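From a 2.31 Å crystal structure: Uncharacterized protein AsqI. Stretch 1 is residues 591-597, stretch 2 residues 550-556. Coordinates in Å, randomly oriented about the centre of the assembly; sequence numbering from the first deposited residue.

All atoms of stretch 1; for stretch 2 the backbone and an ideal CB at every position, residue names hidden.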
# COMPACT_ATOMS: atom_id res chain seq x y z
N PRO A 591 -38.72 25.05 -19.89
CA PRO A 591 -37.27 25.01 -20.04
C PRO A 591 -36.57 26.22 -19.40
O PRO A 591 -37.11 27.33 -19.46
CB PRO A 591 -37.08 24.99 -21.57
CG PRO A 591 -38.28 24.23 -22.05
CD PRO A 591 -39.42 24.60 -21.11
N PRO A 592 -35.39 26.00 -18.77
CA PRO A 592 -34.70 24.71 -18.72
C PRO A 592 -34.93 23.93 -17.41
O PRO A 592 -34.07 23.12 -17.03
CB PRO A 592 -33.23 25.11 -18.86
CG PRO A 592 -33.17 26.43 -18.12
CD PRO A 592 -34.54 27.10 -18.27
N PHE A 593 -36.05 24.16 -16.74
CA PHE A 593 -36.32 23.54 -15.43
C PHE A 593 -37.21 22.29 -15.49
O PHE A 593 -37.61 21.75 -14.46
CB PHE A 593 -36.98 24.57 -14.51
CG PHE A 593 -36.08 25.71 -14.11
CD1 PHE A 593 -35.07 25.53 -13.17
CD2 PHE A 593 -36.27 26.98 -14.65
CE1 PHE A 593 -34.26 26.59 -12.79
CE2 PHE A 593 -35.47 28.05 -14.27
CZ PHE A 593 -34.46 27.86 -13.34
N HIS A 594 -37.51 21.82 -16.69
CA HIS A 594 -38.46 20.72 -16.90
C HIS A 594 -38.00 19.33 -16.44
O HIS A 594 -38.79 18.37 -16.47
CB HIS A 594 -38.84 20.65 -18.38
CG HIS A 594 -37.68 20.83 -19.31
ND1 HIS A 594 -36.89 21.96 -19.32
CD2 HIS A 594 -37.18 20.01 -20.27
CE1 HIS A 594 -35.95 21.83 -20.24
NE2 HIS A 594 -36.10 20.67 -20.84
N HIS A 595 -36.75 19.19 -16.01
CA HIS A 595 -36.21 17.89 -15.61
C HIS A 595 -36.36 17.57 -14.14
O HIS A 595 -36.11 16.45 -13.70
CB HIS A 595 -34.73 17.81 -15.97
CG HIS A 595 -34.46 17.86 -17.44
ND1 HIS A 595 -34.51 16.74 -18.23
CD2 HIS A 595 -34.16 18.90 -18.25
CE1 HIS A 595 -34.24 17.08 -19.48
NE2 HIS A 595 -34.02 18.39 -19.52
N TYR A 596 -36.77 18.55 -13.35
CA TYR A 596 -36.73 18.38 -11.91
C TYR A 596 -38.15 18.49 -11.34
O TYR A 596 -38.35 18.87 -10.18
CB TYR A 596 -35.76 19.41 -11.29
CG TYR A 596 -34.28 19.13 -11.59
CD1 TYR A 596 -33.73 17.86 -11.37
CD2 TYR A 596 -33.44 20.13 -12.09
CE1 TYR A 596 -32.37 17.59 -11.63
CE2 TYR A 596 -32.08 19.87 -12.36
CZ TYR A 596 -31.55 18.60 -12.13
OH TYR A 596 -30.22 18.32 -12.38
N HIS A 597 -39.13 18.12 -12.16
CA HIS A 597 -40.55 18.21 -11.80
C HIS A 597 -41.14 16.89 -11.30
O HIS A 597 -41.46 15.99 -12.08
CB HIS A 597 -41.36 18.70 -13.00
CG HIS A 597 -42.82 18.41 -12.88
ND1 HIS A 597 -43.60 18.91 -11.85
CD2 HIS A 597 -43.65 17.68 -13.65
CE1 HIS A 597 -44.84 18.50 -12.00
NE2 HIS A 597 -44.90 17.75 -13.09
N UNK A 550 -34.32 16.51 -28.80
CA UNK A 550 -35.11 17.49 -28.05
C UNK A 550 -34.59 17.64 -26.62
O UNK A 550 -34.04 18.68 -26.27
CB UNK A 550 -36.58 17.08 -28.03
N UNK A 551 -34.77 16.60 -25.80
CA UNK A 551 -34.45 16.68 -24.37
C UNK A 551 -33.06 16.10 -24.05
O UNK A 551 -32.93 14.94 -23.66
CB UNK A 551 -35.52 15.94 -23.56
N UNK A 552 -32.03 16.92 -24.22
CA UNK A 552 -30.64 16.49 -24.10
C UNK A 552 -30.22 16.29 -22.63
O UNK A 552 -29.36 15.45 -22.34
CB UNK A 552 -29.72 17.52 -24.77
N UNK A 553 -30.84 17.05 -21.72
CA UNK A 553 -30.52 17.02 -20.30
C UNK A 553 -29.01 17.17 -20.09
O UNK A 553 -28.37 16.34 -19.45
CB UNK A 553 -31.02 15.72 -19.67
N UNK A 554 -28.46 18.25 -20.66
CA UNK A 554 -27.02 18.47 -20.63
C UNK A 554 -26.50 18.47 -19.20
O UNK A 554 -25.39 18.01 -18.93
CB UNK A 554 -26.67 19.79 -21.32
N UNK A 555 -27.31 18.98 -18.27
CA UNK A 555 -26.93 19.06 -16.86
C UNK A 555 -27.39 17.84 -16.05
O UNK A 555 -27.39 17.87 -14.82
CB UNK A 555 -27.51 20.33 -16.24
N UNK A 556 -27.78 16.77 -16.73
CA UNK A 556 -28.05 15.51 -16.06
C UNK A 556 -26.78 14.73 -15.70
O UNK A 556 -25.65 15.21 -15.87
CB UNK A 556 -28.95 14.65 -16.95

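Position 550 gives little to reason from: its ideal CB has no atom of stretch 1 within 5.5 Å, so the contact leaves the choice open. It is Ser550, out of reach of stretch 1.

At 551 the CA-to-CB bond points sideways, and the ideal CB lies 4.4 Å from His595 CE1 and 5.5 Å from His594 NE2. A small apolar or polar side chain would suit this place beside two imidazoles, though a longer one that turned aside is not excluded. The residue is Ala551, whose CB makes a loose contact with CE1 of His595 at 4.4 Å.

Position 552 directs CA-to-CB away, with nothing of stretch 1 near its CB, so many side chains would do. Val552 adds no contact.

Position 553 is the most constrained. Its phi/psi of 50/55 is left-handed, which favours glycine, asparagine or aspartate, yet its CA-to-CB bond points sideways and its ideal CB sits only 3.5 Å from His595 CE1, with the imidazole and the Tyr596 ring beyond. A flat side chain that could lie along the imidazole would use this surface best; from the contact alone Phe, Tyr, Trp or His would serve. The residue is Phe553, chi1 -159° (t). Its ring forms an offset stack with His595, centroids 3.8 Å apart and planes at 7°, with His595 ND1 3.4 Å from Phe553 CG. His595 CB also lies over the phenyl face, a CH-pi contact 3.8 Å from the ring centroid. The phenyl edge turns toward the face of Tyr596, planes at 72°. A water links the backbone N of Phe553, from which it accepts at 3.0 Å, to the side-chain NE2 of His595 at 2.7 Å.

Position 554 points CA-to-CB sideways with no stretch 1 atom near its CB, so long and short chains are equally acceptable. Arg554 leads away and is hydrogen-bonded elsewhere in the structure.

At 555 CA-to-CB points sideways and the ideal CB is 5.1 Å from Tyr596 OH, leaving room for a medium or large side chain to reach toward Tyr596, His595 and the carbonyl of Pro592; His, Gln, Met or an aromatic could fit. His555, chi1 in p, brings its end nearer: His555 CD2 is 3.8 Å from Tyr596 CE2, which lies at the imidazole edge, and His555 CE1 is 3.8 Å from His595 CD2. No hydrogen bond crosses here; His555 NE2 stays 3.9 Å from Pro592 O.

Position 556, phi/psi -79/-174, has no atom of stretch 1 within 5.5 Å of its ideal CB, so neither demands glycine. Gly556 closes the type I turn from Phe553, its N donating to Phe553 O at 2.8 Å.

Stretch 2 (550-556) SAVFRHG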
# COMPACT_ATOMS: atom_id res chain seq x y z
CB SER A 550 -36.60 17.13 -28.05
OG SER A 550 -36.84 15.78 -27.65
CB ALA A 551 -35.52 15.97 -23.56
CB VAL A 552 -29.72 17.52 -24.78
CG1 VAL A 552 -28.26 17.13 -24.65
CG2 VAL A 552 -30.10 17.67 -26.24
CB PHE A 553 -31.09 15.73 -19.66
CG PHE A 553 -31.26 15.83 -18.16
CD1 PHE A 553 -31.07 17.04 -17.50
CD2 PHE A 553 -31.74 14.74 -17.43
CE1 PHE A 553 -31.26 17.14 -16.14
CE2 PHE A 553 -31.95 14.85 -16.06
CZ PHE A 553 -31.71 16.06 -15.42
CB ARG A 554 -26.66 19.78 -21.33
CG ARG A 554 -25.15 20.05 -21.44
CD ARG A 554 -24.88 21.41 -22.07
NE ARG A 554 -23.52 21.88 -21.84
CZ ARG A 554 -23.03 23.01 -22.35
NH1 ARG A 554 -23.81 23.79 -23.11
NH2 ARG A 554 -21.77 23.37 -22.12
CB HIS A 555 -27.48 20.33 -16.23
CG HIS A 555 -28.97 20.47 -16.37
ND1 HIS A 555 -29.61 20.44 -17.60
CD2 HIS A 555 -29.94 20.65 -15.45
CE1 HIS A 555 -30.91 20.60 -17.42
NE2 HIS A 555 -31.14 20.73 -16.12
O HOH W 1 -32.82 19.31 -21.72
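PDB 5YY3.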